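Local coordinates for protein DNMT2 (Spodoptera frugiperda, PDB 4H0N) that probably methylates cytosine 38 in the anticodon loop of aspartate tRNA, using S-adenosyl-L-methionine as methyl donor, and also has DNA cytosine-5 methyltransferase activity, at residues A[15-20]-A[27-32]; A[157-162]-A[292-297]; A[187-192]-A[324-329]. The protein carries 3 engineered substitutions. One frame throughout, in Å; residues are numbered along the deposited sequence.

Contact 1: residues A[15-20]-A[27-32]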
loop_
_atom_site.group_PDB
_atom_site.type_symbol
_atom_site.label_atom_id
_atom_site.label_comp_id
_atom_site.label_asym_id
_atom_site.label_seq_id
_atom_site.Cartn_x
_atom_site.Cartn_y
_atom_site.Cartn_z
ATOM N N GLY A 15 0.991 7.413 3.076
ATOM C CA GLY A 15 1.820 7.074 1.932
ATOM C C GLY A 15 1.578 8.010 0.763
ATOM O O GLY A 15 2.506 8.377 0.041
ATOM N N MET A 16 0.317 8.391 0.581
ATOM C CA MET A 16 -0.063 9.358 -0.437
ATOM C C MET A 16 0.726 10.650 -0.259
ATOM O O MET A 16 1.355 11.141 -1.197
ATOM C CB MET A 16 -1.558 9.648 -0.337
ATOM C CG MET A 16 -2.443 8.465 -0.666
ATOM S SD MET A 16 -2.278 7.970 -2.389
ATOM C CE MET A 16 -3.733 6.951 -2.597
ATOM N N HIS A 17 0.693 11.182 0.960
ATOM C CA HIS A 17 1.415 12.395 1.319
ATOM C C HIS A 17 2.904 12.261 1.007
ATOM O O HIS A 17 3.536 13.201 0.527
ATOM C CB HIS A 17 1.212 12.687 2.803
ATOM C CG HIS A 17 1.567 14.081 3.207
ATOM N ND1 HIS A 17 1.104 14.658 4.370
ATOM C CD2 HIS A 17 2.345 15.018 2.608
ATOM C CE1 HIS A 17 1.578 15.888 4.469
ATOM N NE2 HIS A 17 2.331 16.128 3.419
ATOM N N CYS A 18 3.460 11.085 1.273
ATOM C CA CYS A 18 4.858 10.834 0.964
ATOM C C CYS A 18 5.104 10.820 -0.533
ATOM O O CYS A 18 6.162 11.234 -0.996
ATOM C CB CYS A 18 5.314 9.514 1.576
ATOM S SG CYS A 18 5.714 9.647 3.314
ATOM N N ALA A 19 4.116 10.347 -1.282
ATOM C CA ALA A 19 4.240 10.224 -2.725
ATOM C C ALA A 19 4.096 11.578 -3.420
ATOM O O ALA A 19 4.740 11.837 -4.440
ATOM C CB ALA A 19 3.217 9.232 -3.255
ATOM N N TRP A 20 3.252 12.439 -2.864
ATOM C CA TRP A 20 3.063 13.778 -3.409
ATOM C C TRP A 20 4.361 14.581 -3.359
ATOM O O TRP A 20 4.673 15.328 -4.287
ATOM C CB TRP A 20 1.968 14.524 -2.650
ATOM C CG TRP A 20 1.714 15.878 -3.217
ATOM C CD1 TRP A 20 2.134 17.076 -2.709
ATOM C CD2 TRP A 20 1.004 16.179 -4.421
ATOM N NE1 TRP A 20 1.717 18.101 -3.520
ATOM C CE2 TRP A 20 1.025 17.575 -4.580
ATOM C CE3 TRP A 20 0.347 15.397 -5.377
ATOM C CZ2 TRP A 20 0.414 18.212 -5.657
ATOM C CZ3 TRP A 20 -0.259 16.031 -6.446
ATOM C CH2 TRP A 20 -0.222 17.423 -6.578
ATOM N N GLY A 27 1.862 21.717 -4.477
ATOM C CA GLY A 27 0.626 21.520 -3.743
ATOM C C GLY A 27 0.753 21.200 -2.264
ATOM O O GLY A 27 1.789 20.734 -1.788
ATOM N N GLU A 28 -0.328 21.453 -1.537
ATOM C CA GLU A 28 -0.392 21.158 -0.116
ATOM C C GLU A 28 -1.465 20.105 0.129
ATOM O O GLU A 28 -2.405 19.975 -0.656
ATOM C CB GLU A 28 -0.727 22.427 0.672
ATOM C CG GLU A 28 0.229 22.724 1.816
ATOM C CD GLU A 28 -0.487 22.997 3.129
ATOM O OE1 GLU A 28 -1.699 23.297 3.100
ATOM O OE2 GLU A 28 0.165 22.901 4.192
ATOM N N ILE A 29 -1.313 19.343 1.208
ATOM C CA ILE A 29 -2.389 18.493 1.694
ATOM C C ILE A 29 -3.198 19.329 2.675
ATOM O O ILE A 29 -2.737 19.619 3.777
ATOM C CB ILE A 29 -1.855 17.252 2.428
ATOM C CG1 ILE A 29 -0.808 16.517 1.578
ATOM C CG2 ILE A 29 -3.007 16.338 2.837
ATOM C CD1 ILE A 29 -1.373 15.703 0.438
ATOM N N VAL A 30 -4.393 19.736 2.270
ATOM C CA VAL A 30 -5.206 20.598 3.115
ATOM C C VAL A 30 -5.967 19.782 4.147
ATOM O O VAL A 30 -6.423 20.316 5.156
ATOM C CB VAL A 30 -6.200 21.465 2.293
ATOM C CG1 VAL A 30 -5.465 22.198 1.185
ATOM C CG2 VAL A 30 -7.324 20.615 1.718
ATOM N N ALA A 31 -6.101 18.485 3.886
ATOM C CA ALA A 31 -6.872 17.614 4.763
ATOM C C ALA A 31 -6.602 16.141 4.484
ATOM O O ALA A 31 -6.511 15.728 3.324
ATOM C CB ALA A 31 -8.359 17.910 4.637
ATOM N N ALA A 32 -6.469 15.365 5.561
ATOM C CA ALA A 32 -6.339 13.920 5.484
ATOM C C ALA A 32 -7.377 13.316 6.415
ATOM O O ALA A 32 -7.513 13.753 7.558
ATOM C CB ALA A 32 -4.949 13.501 5.895
#

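Contact 2: residues A[157-162]-A[292-297]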
loop_
_atom_site.group_PDB
_atom_site.type_symbol
_atom_site.label_atom_id
_atom_site.label_comp_id
_atom_site.label_asym_id
_atom_site.label_seq_id
_atom_site.Cartn_x
_atom_site.Cartn_y
_atom_site.Cartn_z
ATOM N N ASN A 157 9.975 -5.736 -5.221
ATOM C CA ASN A 157 8.845 -6.152 -4.406
ATOM C C ASN A 157 7.587 -6.300 -5.250
ATOM O O ASN A 157 7.347 -5.516 -6.172
ATOM C CB ASN A 157 8.610 -5.158 -3.261
ATOM C CG ASN A 157 7.425 -5.536 -2.393
ATOM O OD1 ASN A 157 6.376 -4.895 -2.440
ATOM N ND2 ASN A 157 7.584 -6.584 -1.599
ATOM N N SER A 158 6.797 -7.323 -4.940
ATOM C CA SER A 158 5.513 -7.525 -5.592
ATOM C C SER A 158 4.403 -6.859 -4.788
ATOM O O SER A 158 4.342 -6.990 -3.569
ATOM C CB SER A 158 5.211 -9.014 -5.766
ATOM O OG SER A 158 6.074 -9.601 -6.721
ATOM N N ARG A 159 3.533 -6.137 -5.479
ATOM C CA ARG A 159 2.413 -5.480 -4.835
ATOM C C ARG A 159 1.459 -5.045 -5.929
ATOM O O ARG A 159 1.266 -3.853 -6.181
ATOM C CB ARG A 159 2.883 -4.287 -4.002
ATOM C CG ARG A 159 1.888 -3.840 -2.942
ATOM C CD ARG A 159 2.507 -2.804 -2.023
ATOM N NE ARG A 159 1.540 -2.239 -1.087
ATOM C CZ ARG A 159 1.236 -2.772 0.092
ATOM N NH1 ARG A 159 1.812 -3.900 0.491
ATOM N NH2 ARG A 159 0.347 -2.175 0.876
ATOM N N LEU A 160 0.888 -6.041 -6.592
ATOM C CA LEU A 160 -0.054 -5.823 -7.669
ATOM C C LEU A 160 -1.292 -5.086 -7.151
ATOM O O LEU A 160 -1.990 -5.564 -6.256
ATOM C CB LEU A 160 -0.435 -7.165 -8.294
ATOM C CG LEU A 160 -1.243 -7.133 -9.591
ATOM C CD1 LEU A 160 -0.609 -6.191 -10.617
ATOM C CD2 LEU A 160 -1.370 -8.533 -10.153
ATOM N N ARG A 161 -1.540 -3.909 -7.716
ATOM C CA ARG A 161 -2.647 -3.061 -7.299
ATOM C C ARG A 161 -3.344 -2.422 -8.500
ATOM O O ARG A 161 -2.746 -2.236 -9.565
ATOM C CB ARG A 161 -2.145 -1.956 -6.375
ATOM C CG ARG A 161 -1.613 -2.439 -5.048
ATOM C CD ARG A 161 -2.705 -3.136 -4.278
ATOM N NE ARG A 161 -2.451 -3.155 -2.842
ATOM C CZ ARG A 161 -1.838 -4.147 -2.202
ATOM N NH1 ARG A 161 -1.403 -5.205 -2.872
ATOM N NH2 ARG A 161 -1.658 -4.079 -0.889
ATOM N N TYR A 162 -4.613 -2.085 -8.312
ATOM C CA TYR A 162 -5.382 -1.352 -9.303
ATOM C C TYR A 162 -5.177 0.136 -9.085
ATOM O O TYR A 162 -5.127 0.600 -7.946
ATOM C CB TYR A 162 -6.866 -1.691 -9.164
ATOM C CG TYR A 162 -7.792 -0.774 -9.929
ATOM C CD1 TYR A 162 -8.180 -1.074 -11.229
ATOM C CD2 TYR A 162 -8.286 0.390 -9.349
ATOM C CE1 TYR A 162 -9.035 -0.237 -11.929
ATOM C CE2 TYR A 162 -9.130 1.230 -10.039
ATOM C CZ TYR A 162 -9.506 0.913 -11.325
ATOM O OH TYR A 162 -10.351 1.758 -12.006
ATOM N N MET A 292 11.521 1.211 3.651
ATOM C CA MET A 292 12.447 1.457 2.544
ATOM C C MET A 292 12.050 0.657 1.314
ATOM O O MET A 292 12.148 1.142 0.188
ATOM C CB MET A 292 13.875 1.087 2.938
ATOM C CG MET A 292 14.527 2.016 3.938
ATOM S SD MET A 292 14.588 3.714 3.352
ATOM C CE MET A 292 13.741 4.547 4.698
ATOM N N ILE A 293 11.618 -0.578 1.541
ATOM C CA ILE A 293 11.092 -1.424 0.478
ATOM C C ILE A 293 9.859 -0.802 -0.185
ATOM O O ILE A 293 9.706 -0.869 -1.404
ATOM C CB ILE A 293 10.757 -2.838 1.005
ATOM C CG1 ILE A 293 12.047 -3.606 1.289
ATOM C CG2 ILE A 293 9.907 -3.610 0.004
ATOM C CD1 ILE A 293 11.848 -4.870 2.108
ATOM N N MET A 294 8.991 -0.185 0.611
ATOM C CA MET A 294 7.806 0.472 0.059
ATOM C C MET A 294 8.103 1.908 -0.378
ATOM O O MET A 294 7.193 2.697 -0.635
ATOM C CB MET A 294 6.646 0.424 1.048
ATOM C CG MET A 294 6.162 -0.984 1.318
ATOM S SD MET A 294 4.793 -1.016 2.475
ATOM C CE MET A 294 3.469 -0.412 1.434
ATOM N N CYS A 295 9.394 2.220 -0.452
ATOM C CA CYS A 295 9.895 3.471 -1.008
ATOM C C CYS A 295 9.475 4.712 -0.236
ATOM O O CYS A 295 9.313 5.782 -0.817
ATOM C CB CYS A 295 9.525 3.594 -2.486
ATOM S SG CYS A 295 10.195 2.259 -3.500
ATOM N N PHE A 296 9.301 4.575 1.070
ATOM C CA PHE A 296 9.135 5.751 1.911
ATOM C C PHE A 296 10.492 6.437 2.042
ATOM O O PHE A 296 11.534 5.797 1.871
ATOM C CB PHE A 296 8.601 5.367 3.288
ATOM C CG PHE A 296 7.113 5.161 3.329
ATOM C CD1 PHE A 296 6.529 4.074 2.699
ATOM C CD2 PHE A 296 6.296 6.042 4.024
ATOM C CE1 PHE A 296 5.156 3.875 2.750
ATOM C CE2 PHE A 296 4.922 5.848 4.078
ATOM C CZ PHE A 296 4.354 4.763 3.439
ATOM N N PRO A 297 10.490 7.748 2.324
ATOM C CA PRO A 297 11.763 8.451 2.521
ATOM C C PRO A 297 12.359 8.183 3.905
ATOM O O PRO A 297 11.644 7.758 4.812
ATOM C CB PRO A 297 11.376 9.927 2.369
ATOM C CG PRO A 297 9.934 9.985 2.738
ATOM C CD PRO A 297 9.335 8.664 2.323
#

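Contact 3: residues A[187-192]-A[324-329]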
loop_
_atom_site.group_PDB
_atom_site.type_symbol
_atom_site.label_atom_id
_atom_site.label_comp_id
_atom_site.label_asym_id
_atom_site.label_seq_id
_atom_site.Cartn_x
_atom_site.Cartn_y
_atom_site.Cartn_z
ATOM N N LYS A 187 7.380 5.028 -18.983
ATOM C CA LYS A 187 8.745 5.155 -18.503
ATOM C C LYS A 187 9.261 3.795 -18.044
ATOM O O LYS A 187 8.618 3.122 -17.235
ATOM C CB LYS A 187 8.792 6.160 -17.350
ATOM C CG LYS A 187 10.164 6.359 -16.745
ATOM C CD LYS A 187 10.165 7.538 -15.785
ATOM C CE LYS A 187 11.522 7.709 -15.127
ATOM N NZ LYS A 187 12.613 7.642 -16.130
ATOM N N ASP A 188 10.414 3.390 -18.574
ATOM C CA ASP A 188 11.037 2.124 -18.198
ATOM C C ASP A 188 12.073 2.359 -17.102
ATOM O O ASP A 188 12.985 3.177 -17.263
ATOM C CB ASP A 188 11.698 1.473 -19.417
ATOM C CG ASP A 188 11.945 -0.018 -19.232
ATOM O OD1 ASP A 188 12.051 -0.475 -18.072
ATOM O OD2 ASP A 188 12.033 -0.735 -20.253
ATOM N N PHE A 189 11.934 1.640 -15.992
ATOM C CA PHE A 189 12.857 1.798 -14.871
ATOM C C PHE A 189 13.922 0.712 -14.844
ATOM O O PHE A 189 14.794 0.710 -13.977
ATOM C CB PHE A 189 12.097 1.841 -13.547
ATOM C CG PHE A 189 11.200 3.038 -13.405
ATOM C CD1 PHE A 189 9.910 3.019 -13.917
ATOM C CD2 PHE A 189 11.644 4.182 -12.758
ATOM C CE1 PHE A 189 9.080 4.120 -13.787
ATOM C CE2 PHE A 189 10.818 5.286 -12.623
ATOM C CZ PHE A 189 9.535 5.255 -13.139
ATOM N N GLY A 190 13.850 -0.204 -15.802
ATOM C CA GLY A 190 14.841 -1.259 -15.920
ATOM C C GLY A 190 14.626 -2.405 -14.950
ATOM O O GLY A 190 13.499 -2.788 -14.663
ATOM N N VAL A 191 15.717 -2.957 -14.442
ATOM C CA VAL A 191 15.643 -4.097 -13.541
ATOM C C VAL A 191 15.736 -3.622 -12.097
ATOM O O VAL A 191 16.588 -2.795 -11.779
ATOM C CB VAL A 191 16.768 -5.095 -13.859
ATOM C CG1 VAL A 191 16.905 -6.143 -12.763
ATOM C CG2 VAL A 191 16.511 -5.745 -15.212
ATOM N N PRO A 192 14.845 -4.126 -11.220
ATOM C CA PRO A 192 14.857 -3.709 -9.813
ATOM C C PRO A 192 16.219 -3.965 -9.188
ATOM O O PRO A 192 16.866 -4.960 -9.516
ATOM C CB PRO A 192 13.805 -4.621 -9.167
ATOM C CG PRO A 192 12.916 -5.029 -10.280
ATOM C CD PRO A 192 13.801 -5.132 -11.485
ATOM N N ILE A 324 3.027 5.604 -6.867
ATOM C CA ILE A 324 2.041 6.682 -6.842
ATOM C C ILE A 324 2.644 8.001 -7.313
ATOM O O ILE A 324 2.000 8.776 -8.027
ATOM C CB ILE A 324 1.421 6.845 -5.444
ATOM C CG1 ILE A 324 0.615 5.601 -5.095
ATOM C CG2 ILE A 324 0.526 8.075 -5.377
ATOM C CD1 ILE A 324 -0.047 5.703 -3.786
ATOM N N SER A 325 3.888 8.239 -6.919
ATOM C CA SER A 325 4.617 9.410 -7.364
ATOM C C SER A 325 4.699 9.416 -8.890
ATOM O O SER A 325 4.508 10.454 -9.535
ATOM C CB SER A 325 6.011 9.420 -6.744
ATOM O OG SER A 325 6.672 10.647 -6.997
ATOM N N GLU A 326 4.955 8.250 -9.472
ATOM C CA GLU A 326 5.010 8.134 -10.928
ATOM C C GLU A 326 3.661 8.353 -11.612
ATOM O O GLU A 326 3.607 8.902 -12.709
ATOM C CB GLU A 326 5.624 6.797 -11.349
ATOM C CG GLU A 326 7.104 6.686 -11.019
ATOM C CD GLU A 326 7.927 7.803 -11.641
ATOM O OE1 GLU A 326 7.792 8.048 -12.862
ATOM O OE2 GLU A 326 8.706 8.446 -10.906
ATOM N N LEU A 327 2.577 7.921 -10.972
ATOM C CA LEU A 327 1.238 8.118 -11.525
ATOM C C LEU A 327 0.811 9.574 -11.371
ATOM O O LEU A 327 0.150 10.132 -12.251
ATOM C CB LEU A 327 0.222 7.196 -10.847
ATOM C CG LEU A 327 0.314 5.696 -11.131
ATOM C CD1 LEU A 327 -0.598 4.929 -10.201
ATOM C CD2 LEU A 327 -0.036 5.394 -12.573
ATOM N N LEU A 328 1.193 10.183 -10.251
ATOM C CA LEU A 328 0.946 11.608 -10.031
ATOM C C LEU A 328 1.589 12.461 -11.121
ATOM O O LEU A 328 0.978 13.417 -11.599
ATOM C CB LEU A 328 1.428 12.050 -8.645
ATOM C CG LEU A 328 0.545 11.668 -7.453
ATOM C CD1 LEU A 328 1.246 11.978 -6.141
ATOM C CD2 LEU A 328 -0.783 12.389 -7.523
ATOM N N LYS A 329 2.813 12.114 -11.518
ATOM C CA LYS A 329 3.471 12.802 -12.631
ATOM C C LYS A 329 2.648 12.680 -13.908
ATOM O O LYS A 329 2.462 13.657 -14.633
ATOM C CB LYS A 329 4.879 12.256 -12.872
ATOM C CG LYS A 329 5.849 12.558 -11.752
ATOM C CD LYS A 329 7.178 11.860 -11.967
ATOM C CE LYS A 329 7.972 11.827 -10.678
ATOM N NZ LYS A 329 9.434 11.742 -10.931
#

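Contact 1: residues A[15-20]-A[27-32]
The imidazole of His17 receives Ile29 on one face: CG1 of Ile29 sits above the ring centre, 3.6 Å from His17 CD2 and nearly on the ring normal, a CH-pi contact. The same ring stacks with Phe47, and its ND1 is hydrogen-bonded to Tyr43 OH. The Trp20 indole works through its edge instead, laid along the backbone of Gly27. Its NE1 gives a weak, bent hydrogen bond of 3.2 Å to Gly27 O (143° at the hydrogen), while CZ2 lies 3.8 Å from Gly27 CA. In Trp20, CG lies anti to the backbone N (chi1 -178°), which sends the indole out toward the strand. A leucine in place of Trp20 would probably leave Gly27 O without this donor and open a gap beside the start of the strand. The helix and strand segments run nearly antiparallel, 161° between directions, with their axes 9.7 Å apart. They are the second and third elements of the Rossmann-like beta-alpha-beta unit 4-9, 15-23, 27-33, whose helix starts at the S-adenosyl-L-homocysteine pocket, where Gly15 N bonds the ligand's OXT.

Contact 2: residues A[157-162]-A[292-297]
Arg159 and Met294 carry one half of this contact, Asn157 and Ile293 the other. From CB of Arg159 the chain runs extended through CG and CD to NE. Its CG lies over the guanidinium of Arg161, off toward the rim of that group. NE is the first atom to come near the methionine, 3.7 Å from Met294 CE. There the chain turns, chi4 of 87° setting the guanidinium about square to the extended part, and CZ takes the methyl over its centre, with Met294 CE 3.5 Å away. A bend at chi3 (74°) of the methionine brings Met294 CE over this face. The contact is thus a methyl group laid on a flat cation, with no hydrogen bond across the segments. On the opposite face sits Arg161 NH2, 3.2 Å above the plane, so the Arg159 group lies between the Met294 methyl and Arg161 NH2. At the tip, Arg159 NH2 donates to Ser318 O, a bond that ties the arginine to the cofactor-binding region.

The second pairing is apolar and simpler: Ile293 CG2 meets Asn157 CB at 3.8 Å, the two side chains crossing at about a right angle. The amide nitrogen ND2 of Asn157 is bonded to Ser230 OG. Residues 157-161, Asn-Ser-Arg-Leu-Arg, resemble conserved motif VIII of cytosine-5 methyltransferases. The contact joins the loop leading into strand 161-168 to the end of helix 287-293. That helix closes in a Schellman motif with Cys295 at positive phi, and Phe296, just beyond, packs against helices 15-23 and 321-332.

Contact 3: residues A[187-192]-A[324-329]
Phe189 meets Glu326 edge-on, and this is the dense part of an otherwise thin contact that buries 94 Å² in all. The outer carbon of the ring, Phe189 CZ, lies 3.3 Å from Glu326 OE1, which approaches near the ring plane. Glu326 CG also reaches the ring, 3.5 Å from Phe189 CZ. Ring and carboxylate planes stand 79° apart, so the two flat groups do not stack; the carboxylate oxygen faces the ring's rim, where the weakly positive C-H edge would probably suit a negative charge. The bend of the glutamate at chi2 (-57°) turns its carboxylate while the group still projects toward Phe189, with OE2 within reach of Lys329.

The solvent side is looser. Lys187 sends a chain extended as far as CE past the ring, its CG above one face of Phe189 and toward the rim, and touches Glu326 OE1 through the aliphatic CD at 3.8 Å. Its ammonium does not close a salt bridge: Lys187 NZ stays 5.8 Å from Glu326 OE1, which would probably allow no more than a long-range attraction. The carboxylate finds a cation within its own helix, where Lys329 NZ forms a weak salt bridge of 3.4 Å with Glu326 OE2. Within the loop, an Asx turn from Asp188 OD1 to Gly190 N (2.9 Å) shapes the chain around Phe189. Residues 187-191 also touch a crystal neighbour, which may influence this surface.

Thus the long loop after strand 161-168 meets helix 321-332 through Glu326. From that helix Ile324, Leu327 and Leu328 pack on strand 114-119, Leu327 also touches strand 141-148, and Phe189 itself touches Val153.

Overall arrangement
Helix 321-332 ties contact 1 to contact 3: Met16 SD lies 3.5 Å from Ile324 CD1, and Trp20 CE3 is 3.6 Å from Leu328 CD1, although the contact centres are about 19 Å apart. Contact 2 joins contact 1 through Phe296, whose CZ is 3.7 Å from Gly15 CA. Contacts 2 and 3 do not touch, their nearest atoms being about 6 Å apart, yet their segments alternate along the chain. Bound S-adenosyl-L-homocysteine is about 8 Å from the His17 side chain and about 7 Å from that of Met294, itself about 4 Å from the side chain of Ser318, a probable ligand-binding residue; contact 3 lies away from the cofactor pocket and the probable active-site cysteine.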